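Local coordinates for protein ftsY (Mycoplasma mycoides, PDB 1ZU4) that is the NG-domain part of a bacterial signal recognition particle receptor, joining a helical bundle to a P-loop domain of the SRP54 type, at residues 35-40 with 59-64; 80-85 with 303-308; 84-89 with 282-287; 109-114 with 248-253. One frame throughout, in Å; residues are numbered along the deposited sequence.

Contact 1 of 4, residues 35-40 with 59-64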
loop_
_atom_site.group_PDB
_atom_site.type_symbol
_atom_site.label_atom_id
_atom_site.label_comp_id
_atom_site.label_asym_id
_atom_site.label_seq_id
_atom_site.Cartn_x
_atom_site.Cartn_y
_atom_site.Cartn_z
ATOM N N GLU A 35 6.321 -6.428 -34.931
ATOM C CA GLU A 35 6.004 -5.004 -34.937
ATOM C C GLU A 35 4.867 -4.671 -33.942
ATOM O O GLU A 35 4.902 -3.626 -33.300
ATOM C CB GLU A 35 5.639 -4.524 -36.338
ATOM C CG GLU A 35 5.960 -3.081 -36.553
ATOM C CD GLU A 35 5.706 -2.652 -37.979
ATOM O OE1 GLU A 35 6.322 -3.242 -38.898
ATOM O OE2 GLU A 35 4.887 -1.723 -38.173
ATOM N N PHE A 36 3.874 -5.564 -33.825
ATOM C CA PHE A 36 2.799 -5.364 -32.839
ATOM C C PHE A 36 3.348 -5.353 -31.407
ATOM O O PHE A 36 2.923 -4.519 -30.589
ATOM C CB PHE A 36 1.678 -6.405 -32.966
ATOM C CG PHE A 36 0.814 -6.484 -31.753
ATOM C CD1 PHE A 36 -0.117 -5.472 -31.486
ATOM C CD2 PHE A 36 0.986 -7.522 -30.815
ATOM C CE1 PHE A 36 -0.918 -5.519 -30.330
ATOM C CE2 PHE A 36 0.197 -7.580 -29.664
ATOM C CZ PHE A 36 -0.744 -6.563 -29.411
ATOM N N PHE A 37 4.239 -6.307 -31.095
ATOM C CA PHE A 37 4.836 -6.324 -29.766
ATOM C C PHE A 37 5.657 -5.071 -29.447
ATOM O O PHE A 37 5.662 -4.628 -28.331
ATOM C CB PHE A 37 5.512 -7.660 -29.436
ATOM C CG PHE A 37 4.524 -8.764 -29.183
ATOM C CD1 PHE A 37 4.200 -9.675 -30.190
ATOM C CD2 PHE A 37 3.843 -8.843 -27.971
ATOM C CE1 PHE A 37 3.254 -10.661 -29.981
ATOM C CE2 PHE A 37 2.900 -9.853 -27.749
ATOM C CZ PHE A 37 2.600 -10.749 -28.751
ATOM N N GLU A 38 6.246 -4.437 -30.458
ATOM C CA GLU A 38 6.941 -3.172 -30.239
ATOM C C GLU A 38 5.962 -2.084 -29.836
ATOM O O GLU A 38 6.270 -1.265 -28.973
ATOM C CB GLU A 38 7.680 -2.710 -31.499
ATOM C CG GLU A 38 8.800 -3.597 -31.941
ATOM C CD GLU A 38 9.289 -3.201 -33.330
ATOM O OE1 GLU A 38 9.241 -1.988 -33.659
ATOM O OE2 GLU A 38 9.719 -4.104 -34.084
ATOM N N GLU A 39 4.800 -2.072 -30.505
ATOM C CA GLU A 39 3.762 -1.088 -30.220
ATOM C C GLU A 39 3.205 -1.373 -28.843
ATOM O O GLU A 39 2.996 -0.457 -28.093
ATOM C CB GLU A 39 2.606 -1.140 -31.229
ATOM C CG GLU A 39 2.952 -0.815 -32.690
ATOM C CD GLU A 39 3.400 0.614 -32.910
ATOM O OE1 GLU A 39 3.100 1.501 -32.077
ATOM O OE2 GLU A 39 4.083 0.840 -33.930
ATOM N N LEU A 40 2.947 -2.646 -28.525
ATOM C CA LEU A 40 2.407 -2.958 -27.211
ATOM C C LEU A 40 3.371 -2.540 -26.111
ATOM O O LEU A 40 2.968 -1.957 -25.073
ATOM C CB LEU A 40 2.065 -4.438 -27.109
ATOM C CG LEU A 40 1.728 -4.962 -25.687
ATOM C CD1 LEU A 40 0.382 -4.450 -25.253
ATOM C CD2 LEU A 40 1.756 -6.506 -25.645
ATOM N N ASN A 59 6.473 -10.578 -22.786
ATOM C CA ASN A 59 6.847 -11.996 -23.037
ATOM C C ASN A 59 5.730 -12.970 -22.739
ATOM O O ASN A 59 5.481 -13.884 -23.515
ATOM C CB ASN A 59 8.108 -12.401 -22.285
ATOM C CG ASN A 59 9.357 -11.834 -22.908
ATOM O OD1 ASN A 59 10.398 -11.733 -22.247
ATOM N ND2 ASN A 59 9.264 -11.427 -24.167
ATOM N N LEU A 60 5.050 -12.756 -21.612
ATOM C CA LEU A 60 3.826 -13.486 -21.294
ATOM C C LEU A 60 2.700 -13.388 -22.339
ATOM O O LEU A 60 2.116 -14.403 -22.711
ATOM C CB LEU A 60 3.320 -13.054 -19.924
ATOM C CG LEU A 60 4.062 -13.714 -18.754
ATOM C CD1 LEU A 60 3.717 -12.983 -17.469
ATOM C CD2 LEU A 60 3.776 -15.246 -18.686
ATOM N N VAL A 61 2.381 -12.167 -22.790
ATOM C CA VAL A 61 1.381 -11.979 -23.855
ATOM C C VAL A 61 1.863 -12.711 -25.142
ATOM O O VAL A 61 1.116 -13.440 -25.775
ATOM C CB VAL A 61 1.151 -10.501 -24.189
ATOM C CG1 VAL A 61 0.243 -10.376 -25.438
ATOM C CG2 VAL A 61 0.495 -9.744 -23.004
ATOM N N ARG A 62 3.143 -12.580 -25.460
ATOM C CA ARG A 62 3.696 -13.235 -26.643
ATOM C C ARG A 62 3.598 -14.758 -26.515
ATOM O O ARG A 62 3.315 -15.455 -27.477
ATOM C CB ARG A 62 5.123 -12.712 -26.902
ATOM C CG ARG A 62 5.864 -13.601 -27.858
ATOM C CD ARG A 62 6.835 -12.912 -28.769
ATOM N NE ARG A 62 7.404 -11.600 -28.432
ATOM C CZ ARG A 62 7.805 -10.779 -29.407
ATOM N NH1 ARG A 62 7.615 -11.161 -30.658
ATOM N NH2 ARG A 62 8.365 -9.592 -29.165
ATOM N N LYS A 63 3.767 -15.274 -25.303
ATOM C CA LYS A 63 3.667 -16.703 -25.071
ATOM C C LYS A 63 2.252 -17.260 -25.220
ATOM O O LYS A 63 2.061 -18.368 -25.723
ATOM C CB LYS A 63 4.190 -17.030 -23.681
ATOM C CG LYS A 63 4.474 -18.511 -23.530
ATOM C CD LYS A 63 5.769 -18.710 -22.762
ATOM C CE LYS A 63 5.474 -18.708 -21.282
ATOM N NZ LYS A 63 4.616 -19.899 -20.974
ATOM N N LYS A 64 1.275 -16.483 -24.760
ATOM C CA LYS A 64 -0.152 -16.855 -24.748
ATOM C C LYS A 64 -0.828 -16.728 -26.115
ATOM O O LYS A 64 -1.974 -17.162 -26.323
ATOM C CB LYS A 64 -0.868 -15.946 -23.740
ATOM C CG LYS A 64 -0.535 -16.278 -22.309
ATOM C CD LYS A 64 -0.845 -15.173 -21.318
ATOM C CE LYS A 64 -0.015 -15.390 -20.044
ATOM N NZ LYS A 64 -0.537 -16.536 -19.210
#

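Contact 2 of 4, residues 80-85 with 303-308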
loop_
_atom_site.group_PDB
_atom_site.type_symbol
_atom_site.label_atom_id
_atom_site.label_comp_id
_atom_site.label_asym_id
_atom_site.label_seq_id
_atom_site.Cartn_x
_atom_site.Cartn_y
_atom_site.Cartn_z
ATOM N N GLU A 80 -4.361 -11.267 -18.121
ATOM C CA GLU A 80 -3.763 -12.410 -17.469
ATOM C C GLU A 80 -2.275 -12.232 -17.236
ATOM O O GLU A 80 -1.782 -12.591 -16.184
ATOM C CB GLU A 80 -4.043 -13.683 -18.297
ATOM C CG GLU A 80 -3.410 -14.946 -17.746
ATOM C CD GLU A 80 -3.905 -16.185 -18.512
ATOM O OE1 GLU A 80 -5.134 -16.418 -18.539
ATOM O OE2 GLU A 80 -3.069 -16.905 -19.094
ATOM N N SER A 81 -1.571 -11.648 -18.204
ATOM C CA SER A 81 -0.116 -11.422 -18.091
ATOM C C SER A 81 0.251 -10.359 -17.069
ATOM O O SER A 81 1.337 -10.416 -16.489
ATOM C CB SER A 81 0.516 -11.073 -19.454
ATOM O OG SER A 81 0.237 -12.093 -20.456
ATOM N N LEU A 82 -0.641 -9.386 -16.862
ATOM C CA LEU A 82 -0.425 -8.322 -15.865
ATOM C C LEU A 82 -0.498 -8.931 -14.474
ATOM O O LEU A 82 0.400 -8.734 -13.655
ATOM C CB LEU A 82 -1.456 -7.209 -16.021
ATOM C CG LEU A 82 -1.280 -6.285 -17.244
ATOM C CD1 LEU A 82 -2.564 -5.523 -17.498
ATOM C CD2 LEU A 82 -0.061 -5.302 -17.174
ATOM N N TYR A 83 -1.571 -9.682 -14.231
ATOM C CA TYR A 83 -1.749 -10.411 -13.000
ATOM C C TYR A 83 -0.588 -11.367 -12.742
ATOM O O TYR A 83 -0.057 -11.432 -11.605
ATOM C CB TYR A 83 -3.086 -11.172 -13.070
ATOM C CG TYR A 83 -3.259 -12.173 -11.996
ATOM C CD1 TYR A 83 -3.832 -11.812 -10.762
ATOM C CD2 TYR A 83 -2.831 -13.481 -12.184
ATOM C CE1 TYR A 83 -3.989 -12.718 -9.786
ATOM C CE2 TYR A 83 -2.943 -14.398 -11.184
ATOM C CZ TYR A 83 -3.556 -14.012 -9.999
ATOM O OH TYR A 83 -3.681 -14.907 -9.011
ATOM N N GLN A 84 -0.213 -12.164 -13.754
ATOM C CA GLN A 84 0.929 -13.124 -13.594
ATOM C C GLN A 84 2.297 -12.468 -13.310
ATOM O O GLN A 84 3.139 -13.011 -12.560
ATOM C CB GLN A 84 0.998 -14.100 -14.780
ATOM C CG GLN A 84 -0.246 -14.984 -14.809
ATOM C CD GLN A 84 -0.173 -16.103 -15.828
ATOM O OE1 GLN A 84 0.575 -16.041 -16.803
ATOM N NE2 GLN A 84 -0.983 -17.119 -15.612
ATOM N N ALA A 85 2.502 -11.279 -13.880
ATOM C CA ALA A 85 3.756 -10.546 -13.705
ATOM C C ALA A 85 3.934 -10.187 -12.231
ATOM O O ALA A 85 5.033 -10.289 -11.672
ATOM C CB ALA A 85 3.755 -9.306 -14.556
ATOM N N GLN A 303 -8.213 -7.749 -8.665
ATOM C CA GLN A 303 -9.130 -6.631 -8.722
ATOM C C GLN A 303 -8.442 -5.375 -9.246
ATOM O O GLN A 303 -9.016 -4.624 -10.021
ATOM C CB GLN A 303 -9.736 -6.380 -7.343
ATOM C CG GLN A 303 -10.864 -7.378 -7.002
ATOM C CD GLN A 303 -12.057 -7.243 -7.932
ATOM O OE1 GLN A 303 -12.806 -6.274 -7.828
ATOM N NE2 GLN A 303 -12.231 -8.197 -8.855
ATOM N N TYR A 304 -7.230 -5.122 -8.767
ATOM C CA TYR A 304 -6.445 -4.014 -9.259
ATOM C C TYR A 304 -6.318 -4.141 -10.786
ATOM O O TYR A 304 -6.633 -3.202 -11.526
ATOM C CB TYR A 304 -5.063 -4.058 -8.605
ATOM C CG TYR A 304 -4.125 -2.956 -9.006
ATOM C CD1 TYR A 304 -4.101 -1.750 -8.305
ATOM C CD2 TYR A 304 -3.200 -3.150 -10.047
ATOM C CE1 TYR A 304 -3.199 -0.753 -8.653
ATOM C CE2 TYR A 304 -2.324 -2.174 -10.405
ATOM C CZ TYR A 304 -2.321 -0.982 -9.706
ATOM O OH TYR A 304 -1.436 -0.041 -10.066
ATOM N N ILE A 305 -5.922 -5.327 -11.254
ATOM C CA ILE A 305 -5.724 -5.539 -12.707
ATOM C C ILE A 305 -7.031 -5.444 -13.529
ATOM O O ILE A 305 -7.079 -4.815 -14.577
ATOM C CB ILE A 305 -5.015 -6.911 -12.980
ATOM C CG1 ILE A 305 -3.614 -6.930 -12.342
ATOM C CG2 ILE A 305 -4.884 -7.192 -14.482
ATOM C CD1 ILE A 305 -2.740 -5.757 -12.717
ATOM N N VAL A 306 -8.085 -6.106 -13.054
ATOM C CA VAL A 306 -9.391 -6.082 -13.755
ATOM C C VAL A 306 -9.974 -4.657 -13.855
ATOM O O VAL A 306 -10.448 -4.238 -14.915
ATOM C CB VAL A 306 -10.371 -7.102 -13.087
ATOM C CG1 VAL A 306 -11.809 -6.828 -13.483
ATOM C CG2 VAL A 306 -9.952 -8.536 -13.471
ATOM N N HIS A 307 -9.920 -3.894 -12.770
ATOM C CA HIS A 307 -10.423 -2.514 -12.803
ATOM C C HIS A 307 -9.502 -1.559 -13.606
ATOM O O HIS A 307 -9.974 -0.614 -14.279
ATOM C CB HIS A 307 -10.728 -2.032 -11.372
ATOM C CG HIS A 307 -11.884 -2.763 -10.749
ATOM N ND1 HIS A 307 -13.192 -2.497 -11.085
ATOM C CD2 HIS A 307 -11.926 -3.781 -9.854
ATOM C CE1 HIS A 307 -13.994 -3.301 -10.403
ATOM N NE2 HIS A 307 -13.251 -4.088 -9.645
ATOM N N LEU A 308 -8.205 -1.825 -13.583
ATOM C CA LEU A 308 -7.243 -1.086 -14.447
ATOM C C LEU A 308 -7.574 -1.329 -15.899
ATOM O O LEU A 308 -7.448 -0.424 -16.731
ATOM C CB LEU A 308 -5.797 -1.576 -14.238
ATOM C CG LEU A 308 -4.687 -0.971 -15.132
ATOM C CD1 LEU A 308 -4.723 0.591 -15.119
ATOM C CD2 LEU A 308 -3.348 -1.499 -14.662
#

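Contact 3 of 4, residues 84-89 with 282-287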
loop_
_atom_site.group_PDB
_atom_site.type_symbol
_atom_site.label_atom_id
_atom_site.label_comp_id
_atom_site.label_asym_id
_atom_site.label_seq_id
_atom_site.Cartn_x
_atom_site.Cartn_y
_atom_site.Cartn_z
ATOM N N GLN A 84 -0.213 -12.164 -13.754
ATOM C CA GLN A 84 0.929 -13.124 -13.594
ATOM C C GLN A 84 2.297 -12.468 -13.310
ATOM O O GLN A 84 3.139 -13.011 -12.560
ATOM C CB GLN A 84 0.998 -14.100 -14.780
ATOM C CG GLN A 84 -0.246 -14.984 -14.809
ATOM C CD GLN A 84 -0.173 -16.103 -15.828
ATOM O OE1 GLN A 84 0.575 -16.041 -16.803
ATOM N NE2 GLN A 84 -0.983 -17.119 -15.612
ATOM N N ALA A 85 2.502 -11.279 -13.880
ATOM C CA ALA A 85 3.756 -10.546 -13.705
ATOM C C ALA A 85 3.934 -10.187 -12.231
ATOM O O ALA A 85 5.033 -10.289 -11.672
ATOM C CB ALA A 85 3.755 -9.306 -14.556
ATOM N N TYR A 86 2.840 -9.773 -11.614
ATOM C CA TYR A 86 2.810 -9.458 -10.191
ATOM C C TYR A 86 2.904 -10.714 -9.349
ATOM O O TYR A 86 3.656 -10.747 -8.376
ATOM C CB TYR A 86 1.523 -8.715 -9.843
ATOM C CG TYR A 86 1.465 -8.191 -8.431
ATOM C CD1 TYR A 86 1.893 -6.892 -8.158
ATOM C CD2 TYR A 86 1.033 -9.007 -7.355
ATOM C CE1 TYR A 86 1.862 -6.377 -6.879
ATOM C CE2 TYR A 86 1.011 -8.495 -6.019
ATOM C CZ TYR A 86 1.413 -7.166 -5.819
ATOM O OH TYR A 86 1.423 -6.579 -4.583
ATOM N N THR A 87 2.138 -11.740 -9.704
ATOM C CA THR A 87 2.069 -12.930 -8.849
ATOM C C THR A 87 3.276 -13.875 -9.031
ATOM O O THR A 87 3.375 -14.850 -8.317
ATOM C CB THR A 87 0.754 -13.724 -9.075
ATOM O OG1 THR A 87 0.641 -14.026 -10.470
ATOM C CG2 THR A 87 -0.458 -12.926 -8.654
ATOM N N ASP A 88 4.153 -13.607 -10.007
ATOM C CA ASP A 88 5.416 -14.338 -10.188
ATOM C C ASP A 88 6.415 -13.919 -9.092
ATOM O O ASP A 88 7.153 -12.926 -9.211
ATOM C CB ASP A 88 5.983 -14.111 -11.611
ATOM C CG ASP A 88 7.381 -14.724 -11.815
ATOM O OD1 ASP A 88 7.634 -15.847 -11.308
ATOM O OD2 ASP A 88 8.223 -14.072 -12.484
ATOM N N ASN A 89 6.399 -14.662 -8.001
ATOM C CA ASN A 89 7.225 -14.356 -6.847
ATOM C C ASN A 89 7.336 -15.568 -5.908
ATOM O O ASN A 89 6.593 -16.550 -6.020
ATOM C CB ASN A 89 6.675 -13.121 -6.091
ATOM C CG ASN A 89 5.247 -13.315 -5.613
ATOM O OD1 ASN A 89 4.953 -14.256 -4.852
ATOM N ND2 ASN A 89 4.337 -12.432 -6.068
ATOM N N ILE A 282 7.920 -6.326 -2.096
ATOM C CA ILE A 282 7.180 -6.365 -0.840
ATOM C C ILE A 282 5.699 -6.289 -1.230
ATOM O O ILE A 282 5.360 -5.501 -2.092
ATOM C CB ILE A 282 7.522 -5.160 0.108
ATOM C CG1 ILE A 282 8.966 -5.203 0.608
ATOM C CG2 ILE A 282 6.595 -5.140 1.313
ATOM C CD1 ILE A 282 9.517 -3.842 1.044
ATOM N N PRO A 283 4.823 -7.100 -0.596
ATOM C CA PRO A 283 3.424 -7.057 -1.017
ATOM C C PRO A 283 2.723 -5.781 -0.647
ATOM O O PRO A 283 2.875 -5.246 0.482
ATOM C CB PRO A 283 2.784 -8.199 -0.241
ATOM C CG PRO A 283 3.902 -8.973 0.374
ATOM C CD PRO A 283 5.033 -8.048 0.521
ATOM N N ILE A 284 1.878 -5.338 -1.568
ATOM C CA ILE A 284 0.931 -4.307 -1.260
ATOM C C ILE A 284 -0.182 -5.046 -0.488
ATOM O O ILE A 284 -0.643 -6.093 -0.947
ATOM C CB ILE A 284 0.377 -3.657 -2.559
ATOM C CG1 ILE A 284 1.501 -2.988 -3.353
ATOM C CG2 ILE A 284 -0.734 -2.637 -2.230
ATOM C CD1 ILE A 284 1.096 -2.622 -4.751
ATOM N N LYS A 285 -0.612 -4.495 0.661
ATOM C CA LYS A 285 -1.603 -5.173 1.503
ATOM C C LYS A 285 -2.909 -4.417 1.700
ATOM O O LYS A 285 -3.945 -5.032 1.982
ATOM C CB LYS A 285 -1.009 -5.563 2.861
ATOM C CG LYS A 285 0.163 -6.604 2.715
ATOM C CD LYS A 285 0.577 -7.152 4.019
ATOM C CE LYS A 285 1.696 -8.188 3.824
ATOM N NZ LYS A 285 1.984 -8.864 5.125
ATOM N N MET A 286 -2.865 -3.102 1.577
ATOM C CA MET A 286 -4.071 -2.290 1.694
ATOM C C MET A 286 -3.906 -1.248 0.619
ATOM O O MET A 286 -2.792 -0.844 0.312
ATOM C CB MET A 286 -4.169 -1.539 3.044
ATOM C CG MET A 286 -4.309 -2.405 4.307
ATOM S SD MET A 286 -5.913 -3.218 4.505
ATOM C CE MET A 286 -6.694 -2.111 5.639
ATOM N N ILE A 287 -5.015 -0.831 0.044
ATOM C CA ILE A 287 -5.013 0.219 -0.961
ATOM C C ILE A 287 -6.068 1.292 -0.625
ATOM O O ILE A 287 -7.224 0.969 -0.374
ATOM C CB ILE A 287 -5.262 -0.343 -2.381
ATOM C CG1 ILE A 287 -5.174 0.770 -3.436
ATOM C CG2 ILE A 287 -6.578 -1.185 -2.466
ATOM C CD1 ILE A 287 -5.339 0.246 -4.869
HETATM O O HOH W 1 4.276 -5.869 -4.460
HETATM O O HOH W 2 0.126 -8.112 -2.871
#

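Contact 4 of 4, residues 109-114 with 248-253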
loop_
_atom_site.group_PDB
_atom_site.type_symbol
_atom_site.label_atom_id
_atom_site.label_comp_id
_atom_site.label_asym_id
_atom_site.label_seq_id
_atom_site.Cartn_x
_atom_site.Cartn_y
_atom_site.Cartn_z
ATOM N N MET A 109 2.885 -1.536 13.038
ATOM C CA MET A 109 3.464 -0.179 12.921
ATOM C C MET A 109 3.268 0.439 11.555
ATOM O O MET A 109 3.341 -0.232 10.573
ATOM C CB MET A 109 4.955 -0.224 13.182
ATOM C CG MET A 109 5.328 -0.903 14.463
ATOM S SD MET A 109 7.090 -0.766 14.630
ATOM C CE MET A 109 7.199 -0.880 16.431
ATOM N N LEU A 110 3.054 1.731 11.481
ATOM C CA LEU A 110 3.034 2.384 10.202
ATOM C C LEU A 110 4.313 3.209 10.097
ATOM O O LEU A 110 4.729 3.841 11.072
ATOM C CB LEU A 110 1.819 3.256 10.044
ATOM C CG LEU A 110 0.419 2.664 9.764
ATOM C CD1 LEU A 110 0.167 2.682 8.330
ATOM C CD2 LEU A 110 0.129 1.289 10.355
ATOM N N VAL A 111 4.987 3.089 8.958
ATOM C CA VAL A 111 6.295 3.753 8.759
ATOM C C VAL A 111 6.339 4.434 7.406
ATOM O O VAL A 111 5.461 4.225 6.574
ATOM C CB VAL A 111 7.493 2.774 8.856
ATOM C CG1 VAL A 111 7.563 2.117 10.230
ATOM C CG2 VAL A 111 7.479 1.727 7.695
ATOM N N GLY A 112 7.387 5.216 7.191
ATOM C CA GLY A 112 7.606 5.937 5.949
ATOM C C GLY A 112 8.111 7.342 6.242
ATOM O O GLY A 112 8.116 7.800 7.406
ATOM N N VAL A 113 8.539 8.031 5.184
ATOM C CA VAL A 113 8.927 9.448 5.295
ATOM C C VAL A 113 7.681 10.279 5.453
ATOM O O VAL A 113 6.641 10.043 4.809
ATOM C CB VAL A 113 9.702 10.013 4.070
ATOM C CG1 VAL A 113 8.788 10.213 2.901
ATOM C CG2 VAL A 113 10.319 11.368 4.415
ATOM N N ASN A 114 7.814 11.278 6.299
ATOM C CA ASN A 114 6.733 12.192 6.591
ATOM C C ASN A 114 6.122 12.835 5.333
ATOM O O ASN A 114 6.789 12.988 4.279
ATOM C CB ASN A 114 7.239 13.203 7.626
ATOM C CG ASN A 114 7.788 12.493 8.875
ATOM O OD1 ASN A 114 8.767 12.929 9.489
ATOM N ND2 ASN A 114 7.152 11.382 9.248
ATOM N N GLU A 248 11.738 2.325 -1.636
ATOM C CA GLU A 248 12.883 1.413 -1.540
ATOM C C GLU A 248 13.980 1.913 -0.571
ATOM O O GLU A 248 14.582 1.135 0.163
ATOM C CB GLU A 248 13.478 1.094 -2.927
ATOM C CG GLU A 248 14.717 0.122 -2.874
ATOM C CD GLU A 248 14.393 -1.324 -2.411
ATOM O OE1 GLU A 248 13.280 -1.607 -1.942
ATOM O OE2 GLU A 248 15.318 -2.194 -2.482
ATOM N N GLU A 249 14.257 3.213 -0.584
ATOM C CA GLU A 249 15.331 3.712 0.263
ATOM C C GLU A 249 14.897 3.554 1.710
ATOM O O GLU A 249 15.705 3.277 2.580
ATOM C CB GLU A 249 15.684 5.165 -0.074
ATOM C CG GLU A 249 16.145 5.390 -1.561
ATOM C CD GLU A 249 16.423 6.868 -1.885
ATOM O OE1 GLU A 249 16.963 7.598 -1.013
ATOM O OE2 GLU A 249 16.135 7.285 -3.022
ATOM N N PHE A 250 13.604 3.726 1.978
ATOM C CA PHE A 250 13.134 3.642 3.355
ATOM C C PHE A 250 13.176 2.195 3.834
ATOM O O PHE A 250 13.362 1.938 5.000
ATOM C CB PHE A 250 11.709 4.193 3.502
ATOM C CG PHE A 250 11.374 4.562 4.914
ATOM C CD1 PHE A 250 11.603 5.861 5.378
ATOM C CD2 PHE A 250 10.905 3.605 5.795
ATOM C CE1 PHE A 250 11.349 6.200 6.696
ATOM C CE2 PHE A 250 10.663 3.936 7.124
ATOM C CZ PHE A 250 10.865 5.229 7.575
ATOM N N SER A 251 12.957 1.250 2.918
ATOM C CA SER A 251 13.011 -0.159 3.275
ATOM C C SER A 251 14.336 -0.600 3.914
ATOM O O SER A 251 14.411 -1.731 4.370
ATOM C CB SER A 251 12.623 -1.068 2.088
ATOM O OG SER A 251 13.684 -1.252 1.183
ATOM N N LYS A 252 15.358 0.273 3.978
ATOM C CA LYS A 252 16.660 -0.088 4.616
ATOM C C LYS A 252 16.726 0.329 6.100
ATOM O O LYS A 252 17.646 -0.028 6.853
ATOM C CB LYS A 252 17.855 0.548 3.879
ATOM C CG LYS A 252 17.883 0.421 2.366
ATOM C CD LYS A 252 17.627 -1.002 1.916
ATOM C CE LYS A 252 17.787 -1.151 0.415
ATOM N NZ LYS A 252 18.742 -2.247 0.045
ATOM N N VAL A 253 15.738 1.100 6.507
ATOM C CA VAL A 253 15.713 1.728 7.809
ATOM C C VAL A 253 14.810 0.871 8.705
ATOM O O VAL A 253 14.951 0.857 9.921
ATOM C CB VAL A 253 15.160 3.191 7.659
ATOM C CG1 VAL A 253 14.814 3.789 8.971
ATOM C CG2 VAL A 253 16.150 4.082 6.889
#

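Contact 1 of 4, residues 35-40 with 59-64
Stacking dominates where F37 meets R62. The guanidinium of R62 stacks flat on F37, offset over the CG-CD1 side of the ring, with centres 4.4 Å apart and planes 25° from parallel. Its NH2 passes beyond the ring to reach F37 CB at 3.5 Å. The same face takes a CH-pi contact from R62 CB, 3.9 Å from the ring centroid, so the arginine covers the ring with both ends of its side chain. Bends at the second and third torsions fold it back to do this. F36 CD2 sits over the opposite face, leaving F37 sandwiched.

Such packing joins neighbouring helices of the N-terminal bundle: segments 35-40 and 59-64, on helices 34-46 and 51-64, run roughly antiparallel, at 144°, with their axes 11.2 Å apart.

Apolar contacts continue inward. V61 CG1 meets the edge of the F37 ring, near its plane, 3.6 Å from CE2. L40 and V61 reach toward each other tip to tip, L40 CD2 coming within 4.2 Å of V61 CG1.

Beyond the ring, R62 NH1 forms a salt bridge with D34, the residue just before 35-40, whose carboxylate probably offsets the charge of the guanidinium.

Contact 2 of 4, residues 80-85 with 303-308
I305 points toward helix 71-87 and meets it with both branches of its side chain. CG2, anti to the backbone N, and CD1, the end of the other branch, each approach L82 CB at 3.8 Å, the two side chains lying at a slant to one another. CG1 itself lies by the backbone of Y83, 3.9 Å from its N. L82 also directs its CB toward helix 301-308.

Y83 behaves differently. Its CB stands 4.3 Å from I305 CG1, but the ring leads away from the partner helix, so this residue offers chiefly its backbone and the root of its side chain. The result is a van der Waals contact, its side-chain part apolar, with one isoleucine set against two consecutive helix positions. Around it, F18 of helix 12-27 touches both L82 and L308, and L274 of helix 272-280 adds to the surroundings of L82. The pairing of a bundle helix with the C-terminal helix of the GTPase-type domain belongs to the N-G interface of SRP-family NG domains.

Contact 3 of 4, residues 84-89 with 282-287
Y86 reaches strand 284-288 with its phenol oxygen, which receives the backbone N-H of I284 in a nearly straight bond (OH to N 3.3 Å, 167°). This is the close-packed part: I284 CB lies 3.7 Å from the same oxygen, and the two side chains meet at an angle. The ring leaves CB on the side opposite the backbone N (chi1 -173°), a course that carries it from helix 71-87 to the strand.

Water mediates the rest of the contact around that oxygen. One molecule joins Y86 OH to I282 O, 2.6 Å from the latter; another, at the ring edge and in its plane, links Y86 OH to I284 O. With the N-H, the phenol oxygen thus has three polar partners, which would restrain the phenol end.

N89 ND2 bonds to a lone pair of Y86 O, an oxygen that K277 also engages. The contact joins a bundle helix to the sheet of the GTPase-type domain at the N-G interface; L274 of helix 272-280 and I301 of helix 301-308 touch Y86, while the strand pairs with strands 258-262 and 296-298.

Contact 4 of 4, residues 109-114 with 248-253
F250 lays one face of its ring on the backbone of G112. The glycine CA sits almost directly above the ring centre, 3.7 Å from the centroid and 9° off the normal, in a CH-pi contact. Along the same backbone, G112 C comes within 3.5 Å of F250 CE1 and G112 N within 3.5 Å of CE2. V111 adds CB, 3.8 Å from CE2, and the amide N of V113 approaches CE1 at 3.7 Å.

The ring projects from helix 241-250. L209 of helix 206-221 and L233 of strand 230-236 also touch F250. V111 closes strand 106-111, which is bonded to strand 230-236 through L232.

G112 is the first glycine of a probable P-loop (Walker A) motif, as expected in this family, and its backbone angles (138°, 170°) would press a CB against the preceding carbonyl O. The apolar ring packs on the start of the loop through backbone atoms, while G112 O is bonded to K118, so the packing and the polar link use different parts of the same residue.

In the fold
From the N terminus, contact 1 closes first, a short loop of 18 residues between two successive helices inside the bundle. Helix 71-87 follows, and contacts 2 and 3 both start from it, sharing Q84 and A85; the salt bridge of K64 with E80 ties contact 1 to contact 2. Each then spans most of the chain, contact 2 to helix 301-308 and contact 3 to strand 284-288, so both join the bundle to the GTPase-type domain, and contact 3 closes inside the loop of contact 2. Contact 4, nested within both, lies inside the GTPase-type domain, where it reaches the same sheet as contact 3; its centre is about 36 Å from that of contact 1.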